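Local coordinates for protein endo-xylogalacturonan hydrolase A (Aspergillus tubingensis, PDB 4C2L) that breaks down xylogalacturonan, the xylose-substituted galacturonan of the hairy regions of pectin, as a secreted glycoside hydrolase of family 28, at residues T269-G274 with D309-N314; C19-G24 with S54-N59; V169-K174 with T200-T205; S261-G266 with A297-S302; S95-D100 with Y137-S142. All blocks are in the same frame, centred on the assembly; numbering follows the deposited sequence.

Five contacts are strung along an elongated, right-handed parallel beta-helix. Nearest the N terminus, interaction 2 closes a loop that holds helix 32-42 and strand 47-50, tying the glycosylated N-terminal segment to strand 55-58. Interaction 5 then joins strands of two successive coils, and interaction 3 does the same further on; the two touch in the interior, where Ile138 CD1 lies 3.9 Å from Phe170 CZ. Toward the C-terminal part, interactions 4 and 1 cross: 261-266 and 269-274 pair in turn with 297-302 and 309-314, and they meet where Thr269 N approaches Gln301 O. Interactions 2, 5 and 3 follow in series, without nesting.

Interaction 1 (T269-G274 with D309-N314); sequences TYPSGG and DYCEEN
Polar contact between the loop 269-274 and the short helix 308-313 centres on the phenol of Tyr310, whose OH donates to Ser272 O over 3.0 Å. The bond lies in the carbonyl plane on a lone pair, with a C=O...donor angle of 133°, and the acceptor sits at the edge of the ring. Tyr310 CG is anti to its backbone N (chi1 -179°), and the side chain reaches from the helix flank to the backbone of Gly273 and Gly274. Gly273 offers only backbone here, so OH and the amide oxygen of Asn314 can both come close to it.

Asn314, the first residue to leave the helix, turns its amide back: ND2 donates to Tyr310 O at 3.0 Å, an oxygen that also accepts Asn314 N. The same ND2 lies 3.4 Å above the plane of the Tyr310 ring, over its centre, so one amide nitrogen both grips the helix end and covers the phenol.

A water bridges the segments by donating to Ser272 OG and, over 2.9 Å, to Asn314 OD1; Ser272 OG is also hydrogen-bonded to Pro315 O.

Apolar packing falls to Pro271. Its ring crosses the Tyr310 side chain at about a right angle, CG coming 3.7 Å from CE1, while its CB lies 3.5 Å from Cys311 SG, the sulfur that forms a disulfide with Cys303.

This is a surface arrangement of a parallel beta-helix: a short helix in the connection between strands 296-301 and 319-329, packed by Tyr310, Cys311 and the following Asn314 on the loop after strand 266-269.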
# COMPACT_ATOMS: atom_id res chain seq x y z
N THR A 269 8.68 -1.74 -13.30
CA THR A 269 9.58 -2.90 -13.28
C THR A 269 11.01 -2.43 -13.52
O THR A 269 11.24 -1.46 -14.22
CB THR A 269 9.18 -3.95 -14.34
OG1 THR A 269 9.18 -3.36 -15.64
CG2 THR A 269 7.77 -4.51 -14.05
N TYR A 270 11.96 -3.15 -12.93
CA TYR A 270 13.37 -2.89 -13.17
C TYR A 270 13.74 -3.36 -14.57
O TYR A 270 13.15 -4.30 -15.09
CB TYR A 270 14.21 -3.64 -12.14
CG TYR A 270 14.31 -2.91 -10.82
CD1 TYR A 270 13.32 -3.08 -9.84
CD2 TYR A 270 15.40 -2.08 -10.54
CE1 TYR A 270 13.42 -2.41 -8.61
CE2 TYR A 270 15.50 -1.42 -9.32
CZ TYR A 270 14.51 -1.59 -8.37
OH TYR A 270 14.63 -0.93 -7.16
N PRO A 271 14.74 -2.71 -15.18
CA PRO A 271 15.23 -3.23 -16.46
C PRO A 271 16.10 -4.47 -16.25
O PRO A 271 16.20 -4.97 -15.12
CB PRO A 271 16.06 -2.07 -17.00
CG PRO A 271 16.58 -1.42 -15.75
CD PRO A 271 15.40 -1.45 -14.81
N SER A 272 16.74 -4.97 -17.31
CA SER A 272 17.62 -6.12 -17.15
C SER A 272 19.02 -5.67 -16.69
O SER A 272 19.22 -4.51 -16.34
CB SER A 272 17.72 -6.91 -18.46
OG SER A 272 18.18 -6.08 -19.50
N GLY A 273 19.97 -6.60 -16.67
CA GLY A 273 21.33 -6.29 -16.25
C GLY A 273 21.53 -6.41 -14.75
O GLY A 273 20.56 -6.52 -13.99
N GLY A 274 22.79 -6.39 -14.32
CA GLY A 274 23.11 -6.49 -12.91
C GLY A 274 22.47 -7.70 -12.26
O GLY A 274 22.52 -8.80 -12.80
N ASP A 309 20.39 5.74 -20.35
CA ASP A 309 21.55 5.11 -20.99
C ASP A 309 21.74 3.66 -20.56
O ASP A 309 22.14 2.81 -21.36
CB ASP A 309 22.84 5.90 -20.73
CG ASP A 309 22.89 7.20 -21.52
OD1 ASP A 309 22.13 7.35 -22.50
OD2 ASP A 309 23.71 8.06 -21.16
N TYR A 310 21.45 3.39 -19.29
CA TYR A 310 21.51 2.04 -18.75
C TYR A 310 20.50 1.15 -19.46
O TYR A 310 20.79 0.00 -19.83
CB TYR A 310 21.25 2.04 -17.24
CG TYR A 310 21.32 0.66 -16.63
CD1 TYR A 310 20.22 -0.20 -16.66
CD2 TYR A 310 22.50 0.21 -16.04
CE1 TYR A 310 20.29 -1.46 -16.11
CE2 TYR A 310 22.58 -1.06 -15.49
CZ TYR A 310 21.47 -1.89 -15.53
OH TYR A 310 21.55 -3.15 -14.99
N CYS A 311 19.30 1.69 -19.67
CA CYS A 311 18.21 0.91 -20.24
C CYS A 311 18.37 0.67 -21.74
O CYS A 311 17.86 -0.31 -22.27
CB CYS A 311 16.85 1.51 -19.87
SG CYS A 311 16.54 1.24 -18.10
N GLU A 312 19.10 1.56 -22.41
CA GLU A 312 19.49 1.34 -23.80
C GLU A 312 20.38 0.10 -23.93
O GLU A 312 20.19 -0.71 -24.84
CB GLU A 312 20.21 2.56 -24.37
CG GLU A 312 19.27 3.72 -24.70
CD GLU A 312 20.00 4.91 -25.28
OE1 GLU A 312 20.93 4.71 -26.08
OE2 GLU A 312 19.64 6.06 -24.93
N GLU A 313 21.32 -0.07 -23.01
CA GLU A 313 22.21 -1.23 -23.01
C GLU A 313 21.61 -2.45 -22.31
O GLU A 313 22.01 -3.58 -22.57
CB GLU A 313 23.57 -0.88 -22.38
CG GLU A 313 24.23 0.40 -22.92
CD GLU A 313 24.99 0.21 -24.24
OE1 GLU A 313 24.91 -0.88 -24.85
OE2 GLU A 313 25.68 1.17 -24.67
N ASN A 314 20.64 -2.21 -21.41
CA ASN A 314 20.00 -3.28 -20.65
C ASN A 314 18.48 -3.16 -20.72
O ASN A 314 17.85 -2.65 -19.78
CB ASN A 314 20.44 -3.23 -19.19
CG ASN A 314 21.95 -3.35 -19.03
OD1 ASN A 314 22.50 -4.45 -19.02
ND2 ASN A 314 22.61 -2.22 -18.88
O HOH W 1 20.97 -6.76 -19.94

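Interaction 2 (C19-G24 with S54-N59); sequences CTPTAG and STYYLN. With MAN (alpha-D-mannopyranose), chain C.
Tyr56 reaches from strand 55-58 to the N-terminal segment and donates from OH to Pro21 O over a short 2.6 Å. The donor is tilted 21° from the carbonyl plane of Pro21, while the acceptor sits at the edge of the phenol, near the ring plane. CG of Tyr56 is anti to its carbonyl carbon (chi1 -71°) and stands beside the backbone N; from there the ring runs out to the 19-24 segment. Over one ring face lies the methyl of Ala23, its CB 3.6 Å above the plane and offset toward the rim, a CH-pi contact. The ring of Pro21 crosses Tyr56 at about a right angle, with CB 3.8 Å from CE2.

The contact belongs to the N-terminal end of the right-handed parallel beta-helix, where helix 32-42 packs against Leu58 of the same strand and Phe50 meets the Tyr56 ring edge-to-face. Asp31 adds a polar tie, accepting Gly24 N on one carboxylate oxygen and Tyr57 N on the other.

Thr20 carries an O-linked mannose, with OG1 bonded to C1 of the sugar at 1.4 Å. Its OG1 is anti to the carbonyl carbon (chi1 -57°), and its methyl CG2, anti to the backbone N, lies 4.0 Å from Tyr56 OH.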
# COMPACT_ATOMS: atom_id res chain seq x y z
N CYS A 19 -11.64 -10.32 27.81
CA CYS A 19 -10.58 -9.76 28.66
C CYS A 19 -10.44 -8.28 28.32
O CYS A 19 -10.42 -7.92 27.13
CB CYS A 19 -9.24 -10.46 28.36
SG CYS A 19 -9.03 -12.13 29.06
N THR A 20 -10.32 -7.43 29.33
CA THR A 20 -9.98 -6.03 29.10
C THR A 20 -8.59 -5.75 29.65
O THR A 20 -8.40 -5.80 30.86
CB THR A 20 -11.00 -5.09 29.76
OG1 THR A 20 -12.30 -5.41 29.26
CG2 THR A 20 -10.67 -3.62 29.47
N PRO A 21 -7.62 -5.43 28.77
CA PRO A 21 -6.26 -5.19 29.30
C PRO A 21 -6.23 -4.02 30.25
O PRO A 21 -6.90 -3.00 30.03
CB PRO A 21 -5.44 -4.83 28.05
CG PRO A 21 -6.30 -5.16 26.88
CD PRO A 21 -7.72 -5.19 27.32
N THR A 22 -5.43 -4.15 31.30
CA THR A 22 -5.24 -3.07 32.26
C THR A 22 -4.50 -1.91 31.62
O THR A 22 -3.40 -2.07 31.12
CB THR A 22 -4.44 -3.57 33.48
OG1 THR A 22 -5.10 -4.72 34.02
CG2 THR A 22 -4.34 -2.48 34.53
N ALA A 23 -5.13 -0.74 31.63
CA ALA A 23 -4.50 0.47 31.12
C ALA A 23 -3.69 1.11 32.25
O ALA A 23 -4.23 1.40 33.32
CB ALA A 23 -5.56 1.43 30.60
N GLY A 24 -2.39 1.31 32.02
CA GLY A 24 -1.51 1.93 33.02
C GLY A 24 -1.78 3.41 33.22
O GLY A 24 -1.44 3.98 34.28
N SER A 54 -10.81 4.95 26.14
CA SER A 54 -9.53 4.55 26.75
C SER A 54 -8.33 5.01 25.93
O SER A 54 -8.46 5.29 24.73
CB SER A 54 -9.49 3.04 27.01
OG SER A 54 -9.47 2.30 25.80
N THR A 55 -7.16 5.11 26.57
CA THR A 55 -5.90 5.33 25.87
C THR A 55 -4.87 4.34 26.41
O THR A 55 -4.63 4.28 27.63
CB THR A 55 -5.36 6.78 26.01
OG1 THR A 55 -6.31 7.71 25.44
CG2 THR A 55 -4.04 6.94 25.26
N TYR A 56 -4.29 3.57 25.51
CA TYR A 56 -3.22 2.63 25.87
C TYR A 56 -1.93 3.11 25.22
O TYR A 56 -1.96 3.61 24.09
CB TYR A 56 -3.56 1.23 25.38
CG TYR A 56 -4.68 0.57 26.16
CD1 TYR A 56 -6.01 0.94 25.95
CD2 TYR A 56 -4.40 -0.40 27.11
CE1 TYR A 56 -7.04 0.34 26.66
CE2 TYR A 56 -5.42 -1.00 27.84
CZ TYR A 56 -6.73 -0.63 27.61
OH TYR A 56 -7.73 -1.23 28.33
N TYR A 57 -0.82 2.96 25.94
CA TYR A 57 0.48 3.43 25.50
C TYR A 57 1.30 2.22 25.16
O TYR A 57 1.55 1.39 26.02
CB TYR A 57 1.16 4.27 26.60
CG TYR A 57 0.34 5.50 26.88
CD1 TYR A 57 0.41 6.60 26.02
CD2 TYR A 57 -0.55 5.53 27.95
CE1 TYR A 57 -0.35 7.73 26.25
CE2 TYR A 57 -1.34 6.65 28.19
CZ TYR A 57 -1.23 7.74 27.34
OH TYR A 57 -2.01 8.86 27.55
N LEU A 58 1.67 2.10 23.90
CA LEU A 58 2.36 0.92 23.44
C LEU A 58 3.79 1.33 23.17
O LEU A 58 4.07 2.01 22.19
CB LEU A 58 1.69 0.37 22.18
CG LEU A 58 0.36 -0.39 22.36
CD1 LEU A 58 -0.72 0.43 23.03
CD2 LEU A 58 -0.14 -0.85 21.00
N ASN A 59 4.71 0.93 24.04
CA ASN A 59 6.08 1.45 23.95
C ASN A 59 7.07 0.41 23.41
O ASN A 59 8.31 0.58 23.51
CB ASN A 59 6.53 1.96 25.31
CG ASN A 59 5.68 3.12 25.80
OD1 ASN A 59 4.95 3.74 25.02
ND2 ASN A 59 5.77 3.42 27.10
C1 MAN C . -13.22 -5.59 30.36
C2 MAN C . -14.29 -6.51 29.78
C3 MAN C . -15.11 -5.80 28.71
C4 MAN C . -15.60 -4.44 29.20
C5 MAN C . -14.44 -3.61 29.78
C6 MAN C . -14.88 -2.27 30.36
O2 MAN C . -15.15 -6.94 30.82
O3 MAN C . -16.21 -6.63 28.37
O4 MAN C . -16.20 -3.76 28.12
O5 MAN C . -13.79 -4.36 30.79
O6 MAN C . -15.59 -2.50 31.56

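Interaction 3 (V169-K174 with T200-T205); sequences VFSNLK and TITEVT
Phe170 and Ile201 stand side by side on neighbouring rungs of the right-handed parallel beta-helix, Phe170 in the first PbH1 repeat and Ile201 in the second. Strands 169-171 and 200-202 run parallel within 3°, their axes 4.8 Å apart, and pair residue for residue: Val169 with Thr200, Phe170 with Ile201, Ser171 with Thr202.

The tight part is the backbone ladder and the interior face. Phe170 N donates to Thr200 O at 2.8 Å in a nearly straight bond (173°), and Phe170 O takes Thr202 N in return; Asn172 N continues the ladder to Thr202 O. Inside, Phe170 CD1 lies 3.9 Å from Ile201 CG1, and Phe191 meets the Phe170 ring edge-to-face while touching Ile201 and Val204.

The opposite face, with Ser171, Thr202, Lys174 and Thr205, is more open. Thr202 puts CG2 between its backbone N and carbonyl carbon, 4.0 Å from Ser171 OG, while its OG1 is hydrogen-bonded to Asp225 O on the next coil. At the corners, Asn172 and Glu203 both adopt left-handed helical backbone angles, and their exposed side chains point the same way, with amide and carboxylate planes 44° apart; Asn172 OD1 lies 3.5 Å from Glu203 CB. The ladder weakens here, Leu173 N reaching Glu203 O at 3.3 Å in a weak, bent bond, and a water donates to both Leu173 O and Glu203 O. Beyond the corner Thr205 N restores a good bond to Leu173 O, and on the interior side Val204 CG1 rests 4.0 Å from Leu173 CB.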
# COMPACT_ATOMS: atom_id res chain seq x y z
N VAL A 169 -8.86 -9.59 4.88
CA VAL A 169 -9.79 -8.55 4.46
C VAL A 169 -9.60 -7.28 5.27
O VAL A 169 -9.65 -7.32 6.50
CB VAL A 169 -11.27 -9.02 4.58
CG1 VAL A 169 -12.20 -7.89 4.16
CG2 VAL A 169 -11.51 -10.24 3.71
N PHE A 170 -9.39 -6.16 4.58
CA PHE A 170 -9.32 -4.83 5.19
C PHE A 170 -10.58 -4.11 4.76
O PHE A 170 -10.83 -3.97 3.57
CB PHE A 170 -8.12 -4.04 4.65
CG PHE A 170 -6.78 -4.66 4.95
CD1 PHE A 170 -6.20 -5.57 4.07
CD2 PHE A 170 -6.06 -4.29 6.09
CE1 PHE A 170 -4.95 -6.12 4.32
CE2 PHE A 170 -4.81 -4.85 6.36
CZ PHE A 170 -4.25 -5.77 5.47
N SER A 171 -11.39 -3.67 5.73
CA SER A 171 -12.66 -3.01 5.38
C SER A 171 -12.92 -1.76 6.21
O SER A 171 -12.65 -1.76 7.41
CB SER A 171 -13.81 -4.01 5.60
OG SER A 171 -15.04 -3.39 5.31
N ASN A 172 -13.48 -0.72 5.59
CA ASN A 172 -13.92 0.46 6.34
C ASN A 172 -12.80 1.06 7.19
O ASN A 172 -12.97 1.27 8.39
CB ASN A 172 -15.12 0.09 7.23
CG ASN A 172 -16.36 -0.21 6.43
OD1 ASN A 172 -16.65 0.48 5.45
ND2 ASN A 172 -17.09 -1.24 6.81
N LEU A 173 -11.65 1.29 6.57
CA LEU A 173 -10.51 1.86 7.27
C LEU A 173 -10.31 3.31 6.86
O LEU A 173 -10.48 3.68 5.68
CB LEU A 173 -9.23 1.07 6.99
CG LEU A 173 -9.17 -0.41 7.37
CD1 LEU A 173 -7.77 -0.95 7.07
CD2 LEU A 173 -9.50 -0.60 8.85
N LYS A 174 -9.94 4.14 7.84
CA LYS A 174 -9.54 5.52 7.58
C LYS A 174 -8.06 5.63 7.91
O LYS A 174 -7.67 5.36 9.03
CB LYS A 174 -10.36 6.49 8.42
CG LYS A 174 -10.02 7.95 8.15
CD LYS A 174 -11.23 8.85 8.38
CE LYS A 174 -11.20 9.45 9.78
NZ LYS A 174 -10.19 10.54 9.86
N THR A 200 -8.47 -8.84 0.22
CA THR A 200 -9.46 -7.86 -0.21
C THR A 200 -9.29 -6.57 0.58
O THR A 200 -9.11 -6.59 1.80
CB THR A 200 -10.90 -8.39 -0.03
OG1 THR A 200 -11.07 -9.56 -0.85
CG2 THR A 200 -11.93 -7.34 -0.45
N ILE A 201 -9.34 -5.45 -0.14
CA ILE A 201 -9.25 -4.13 0.47
C ILE A 201 -10.48 -3.40 -0.03
O ILE A 201 -10.66 -3.24 -1.23
CB ILE A 201 -7.99 -3.38 0.00
CG1 ILE A 201 -6.74 -4.12 0.47
CG2 ILE A 201 -7.98 -1.94 0.54
CD1 ILE A 201 -5.48 -3.72 -0.27
N THR A 202 -11.35 -2.96 0.89
CA THR A 202 -12.60 -2.36 0.45
C THR A 202 -13.08 -1.27 1.37
O THR A 202 -12.98 -1.40 2.60
CB THR A 202 -13.70 -3.44 0.23
OG1 THR A 202 -14.88 -2.81 -0.30
CG2 THR A 202 -14.04 -4.17 1.54
N GLU A 203 -13.58 -0.20 0.76
CA GLU A 203 -14.13 0.96 1.48
C GLU A 203 -13.08 1.55 2.42
O GLU A 203 -13.24 1.60 3.64
CB GLU A 203 -15.43 0.60 2.21
CG GLU A 203 -16.52 0.14 1.25
CD GLU A 203 -17.09 1.25 0.37
OE1 GLU A 203 -16.98 2.44 0.73
OE2 GLU A 203 -17.70 0.91 -0.69
N VAL A 204 -11.97 1.95 1.82
CA VAL A 204 -10.89 2.56 2.60
C VAL A 204 -10.56 3.95 2.06
O VAL A 204 -10.75 4.23 0.87
CB VAL A 204 -9.61 1.66 2.64
CG1 VAL A 204 -9.95 0.27 3.15
CG2 VAL A 204 -8.93 1.58 1.29
N THR A 205 -10.13 4.83 2.96
CA THR A 205 -9.68 6.15 2.59
C THR A 205 -8.23 6.30 3.06
O THR A 205 -7.92 5.96 4.20
CB THR A 205 -10.59 7.21 3.24
OG1 THR A 205 -11.96 6.93 2.93
CG2 THR A 205 -10.24 8.58 2.74
O HOH W 2 -13.33 4.44 4.78

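Interaction 4 (S261-G266 with A297-S302); sequences STKAAG and AFQIQS
At a corner of the parallel beta-helix, Ala265 of one coil meets Phe298 of the next, where the third and fourth PbH1 repeats stack. Gln299 N donates to Ala265 O at 3.1 Å, in the carbonyl plane, whereas the bond from Ala265 N to Ala297 O is weak.

Phe298 has CG anti to the backbone N (chi1 -159°), beside the carbonyl carbon. Gly266 CA stands over one face of its ring, 4.2 Å from the centroid and 18° off the normal, offset toward the rim, and Ala265 CB lies 3.6 Å from CD1. Gly266 is almost fully extended, and its CA lies 3.0 Å from Gln299 O.

Lys263 crosses Gln299 at about a right angle, CD coming 3.9 Å from OE1. Its NZ donates to His233 O and Ser236 OG, and also to a water at 2.7 Å that accepts from Gln301 NE2 too, so NZ is held by three acceptors. The Lys263 side chain lies about 5 Å from that of His233, probably an active-site residue, and about 7 Å from that of Asp210, the probable proton donor. The packed corner thus stands beside the probable catalytic cleft of a family 28 beta-helix.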
# COMPACT_ATOMS: atom_id res chain seq x y z
N SER A 261 -2.43 12.66 -6.69
CA SER A 261 -1.46 11.57 -6.64
C SER A 261 -0.43 11.73 -7.78
O SER A 261 -0.69 12.44 -8.76
CB SER A 261 -2.20 10.23 -6.67
OG SER A 261 -3.01 10.07 -5.49
N THR A 262 0.73 11.12 -7.64
CA THR A 262 1.73 11.26 -8.72
C THR A 262 1.29 10.50 -9.96
O THR A 262 1.56 10.91 -11.08
CB THR A 262 3.14 10.80 -8.29
OG1 THR A 262 3.07 9.46 -7.81
CG2 THR A 262 3.73 11.72 -7.20
N LYS A 263 0.63 9.36 -9.75
CA LYS A 263 -0.07 8.63 -10.82
C LYS A 263 -1.30 8.03 -10.17
O LYS A 263 -1.29 7.72 -8.98
CB LYS A 263 0.81 7.54 -11.46
CG LYS A 263 1.17 6.38 -10.53
CD LYS A 263 2.06 5.35 -11.22
CE LYS A 263 2.33 4.13 -10.33
NZ LYS A 263 3.24 4.46 -9.20
N ALA A 264 -2.38 7.90 -10.93
CA ALA A 264 -3.55 7.24 -10.41
C ALA A 264 -3.28 5.74 -10.32
O ALA A 264 -3.67 5.07 -9.37
CB ALA A 264 -4.76 7.51 -11.29
N ALA A 265 -2.58 5.22 -11.31
CA ALA A 265 -2.33 3.78 -11.38
C ALA A 265 -1.12 3.53 -12.24
O ALA A 265 -0.78 4.35 -13.10
CB ALA A 265 -3.54 3.06 -11.94
N GLY A 266 -0.45 2.41 -12.01
CA GLY A 266 0.67 2.09 -12.88
C GLY A 266 1.36 0.79 -12.57
O GLY A 266 0.97 0.06 -11.65
N ALA A 297 -2.65 9.78 -15.30
CA ALA A 297 -3.74 8.86 -15.08
C ALA A 297 -3.20 7.44 -15.01
O ALA A 297 -3.65 6.63 -14.21
CB ALA A 297 -4.76 8.97 -16.20
N PHE A 298 -2.25 7.12 -15.89
CA PHE A 298 -1.64 5.79 -15.90
C PHE A 298 -0.20 5.87 -16.33
O PHE A 298 0.17 6.71 -17.17
CB PHE A 298 -2.42 4.83 -16.80
CG PHE A 298 -2.16 3.38 -16.49
CD1 PHE A 298 -2.87 2.75 -15.47
CD2 PHE A 298 -1.19 2.66 -17.18
CE1 PHE A 298 -2.62 1.42 -15.15
CE2 PHE A 298 -0.95 1.32 -16.87
CZ PHE A 298 -1.66 0.70 -15.85
N GLN A 299 0.64 5.00 -15.77
CA GLN A 299 2.04 5.04 -16.10
C GLN A 299 2.61 3.64 -16.11
O GLN A 299 2.29 2.83 -15.25
CB GLN A 299 2.80 5.93 -15.11
CG GLN A 299 4.28 6.07 -15.43
CD GLN A 299 4.99 7.04 -14.51
OE1 GLN A 299 4.46 7.46 -13.48
NE2 GLN A 299 6.23 7.39 -14.88
N ILE A 300 3.43 3.36 -17.12
CA ILE A 300 4.24 2.16 -17.11
C ILE A 300 5.69 2.58 -17.11
O ILE A 300 6.14 3.34 -17.99
CB ILE A 300 3.96 1.24 -18.31
CG1 ILE A 300 2.50 0.74 -18.28
CG2 ILE A 300 4.93 0.07 -18.30
CD1 ILE A 300 2.10 -0.02 -19.53
N GLN A 301 6.42 2.09 -16.11
CA GLN A 301 7.85 2.31 -16.00
C GLN A 301 8.55 1.00 -16.21
O GLN A 301 8.24 0.01 -15.54
CB GLN A 301 8.20 2.88 -14.62
CG GLN A 301 7.73 4.31 -14.41
CD GLN A 301 7.80 4.71 -12.95
OE1 GLN A 301 8.86 5.12 -12.46
NE2 GLN A 301 6.70 4.58 -12.24
N SER A 302 9.49 0.97 -17.15
CA SER A 302 10.26 -0.23 -17.45
C SER A 302 11.75 -0.02 -17.18
O SER A 302 12.56 -0.94 -17.35
CB SER A 302 10.06 -0.64 -18.91
OG SER A 302 10.46 0.41 -19.77
O HOH W 3 5.67 5.48 -9.94

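Interaction 5 (S95-D100 with Y137-S142); sequences SVSNVD and YITGGS
The carboxylate of Asp100 is met by Ser142, whose OG donates to OD1 over 2.7 Å, arriving on the anti side and 30° out of the carboxylate plane. With chi1 63°, Ser142 OG sits between its backbone N and carbonyl carbon, from where it reaches that oxygen. Gly141 CA approaches the same OD1. The amide of Asn98 is bridged through OD1 to Gly141 N by a water, which donates to the oxygen over 3.0 Å and accepts from the nitrogen.

Behind these groups, strands 95-97 and 137-139 run parallel within 8°. Val96 N donates to Tyr137 O, Thr139 N to Val96 O, and Asn98 N to Thr139 O at 2.8 Å. Past the turn, where Gly140 and Gly141 take positive phi, Ser142 N resumes the pairing with Val99 O at 2.9 Å.

Val96 CB lies 3.9 Å from Ile138 CG1 on the interior side; on the other, Ser97 OG touches the Thr139 methyl, CG2, at 3.6 Å.

In this parallel beta-helix, Ser95 also makes backbone hydrogen bonds to Leu62 and Leu64 of the preceding coil. On the far side of strand 134-139, Tyr137 and Thr139 touch strand 159-162, while Ile138 and Val99 pack inward on Leu144 of strand 142-152.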
# COMPACT_ATOMS: atom_id res chain seq x y z
N SER A 95 2.78 -6.96 15.16
CA SER A 95 3.26 -8.13 14.40
C SER A 95 2.20 -9.23 14.44
O SER A 95 1.75 -9.64 15.52
CB SER A 95 4.59 -8.63 14.97
OG SER A 95 4.93 -9.89 14.38
N VAL A 96 1.77 -9.69 13.26
CA VAL A 96 0.72 -10.71 13.15
C VAL A 96 1.32 -11.83 12.33
O VAL A 96 1.21 -11.84 11.09
CB VAL A 96 -0.57 -10.15 12.51
CG1 VAL A 96 -1.70 -11.17 12.55
CG2 VAL A 96 -1.03 -8.87 13.22
N SER A 97 2.00 -12.75 13.01
CA SER A 97 2.78 -13.78 12.33
C SER A 97 2.12 -15.14 12.51
O SER A 97 1.94 -15.59 13.64
CB SER A 97 4.20 -13.82 12.89
OG SER A 97 5.00 -14.74 12.15
N ASN A 98 1.76 -15.77 11.40
CA ASN A 98 1.17 -17.11 11.45
C ASN A 98 -0.05 -17.19 12.37
O ASN A 98 -0.19 -18.11 13.19
CB ASN A 98 2.22 -18.15 11.85
CG ASN A 98 1.82 -19.56 11.46
OD1 ASN A 98 0.93 -19.76 10.63
ND2 ASN A 98 2.47 -20.55 12.06
N VAL A 99 -0.95 -16.22 12.24
CA VAL A 99 -2.15 -16.20 13.05
C VAL A 99 -3.27 -16.71 12.17
O VAL A 99 -3.41 -16.27 11.03
CB VAL A 99 -2.44 -14.78 13.57
CG1 VAL A 99 -3.86 -14.68 14.14
CG2 VAL A 99 -1.39 -14.40 14.60
N ASP A 100 -4.03 -17.68 12.69
CA ASP A 100 -5.20 -18.20 12.00
C ASP A 100 -6.46 -17.75 12.72
O ASP A 100 -6.73 -18.19 13.83
CB ASP A 100 -5.14 -19.73 11.93
CG ASP A 100 -3.92 -20.22 11.19
OD1 ASP A 100 -3.72 -19.79 10.04
OD2 ASP A 100 -3.15 -21.04 11.75
N TYR A 137 1.77 -5.44 10.43
CA TYR A 137 2.59 -6.31 9.60
C TYR A 137 2.07 -7.73 9.72
O TYR A 137 2.17 -8.37 10.79
CB TYR A 137 4.04 -6.21 10.10
CG TYR A 137 5.04 -6.99 9.30
CD1 TYR A 137 5.70 -6.39 8.21
CD2 TYR A 137 5.38 -8.30 9.64
CE1 TYR A 137 6.63 -7.10 7.47
CE2 TYR A 137 6.33 -9.01 8.91
CZ TYR A 137 6.94 -8.40 7.82
OH TYR A 137 7.89 -9.07 7.08
N ILE A 138 1.47 -8.21 8.64
CA ILE A 138 0.85 -9.53 8.62
C ILE A 138 1.74 -10.45 7.78
O ILE A 138 2.06 -10.13 6.63
CB ILE A 138 -0.57 -9.45 8.01
CG1 ILE A 138 -1.52 -8.73 8.95
CG2 ILE A 138 -1.13 -10.84 7.68
CD1 ILE A 138 -2.72 -8.12 8.22
N THR A 139 2.16 -11.57 8.36
CA THR A 139 2.96 -12.51 7.60
C THR A 139 2.47 -13.92 7.88
O THR A 139 2.35 -14.32 9.04
CB THR A 139 4.47 -12.36 7.87
OG1 THR A 139 5.17 -13.32 7.08
CG2 THR A 139 4.81 -12.53 9.36
N GLY A 140 2.15 -14.65 6.81
CA GLY A 140 1.58 -15.99 6.99
C GLY A 140 0.20 -15.95 7.63
O GLY A 140 -0.44 -14.90 7.70
N GLY A 141 -0.28 -17.11 8.05
CA GLY A 141 -1.57 -17.25 8.67
C GLY A 141 -2.72 -17.15 7.69
O GLY A 141 -2.53 -17.20 6.47
N SER A 142 -3.92 -16.99 8.22
CA SER A 142 -5.14 -17.07 7.43
C SER A 142 -6.33 -16.46 8.15
O SER A 142 -6.34 -16.37 9.39
CB SER A 142 -5.44 -18.53 7.08
OG SER A 142 -5.68 -19.31 8.25
O HOH W 4 -0.69 -13.98 10.37
O HOH W 5 1.31 -19.35 7.72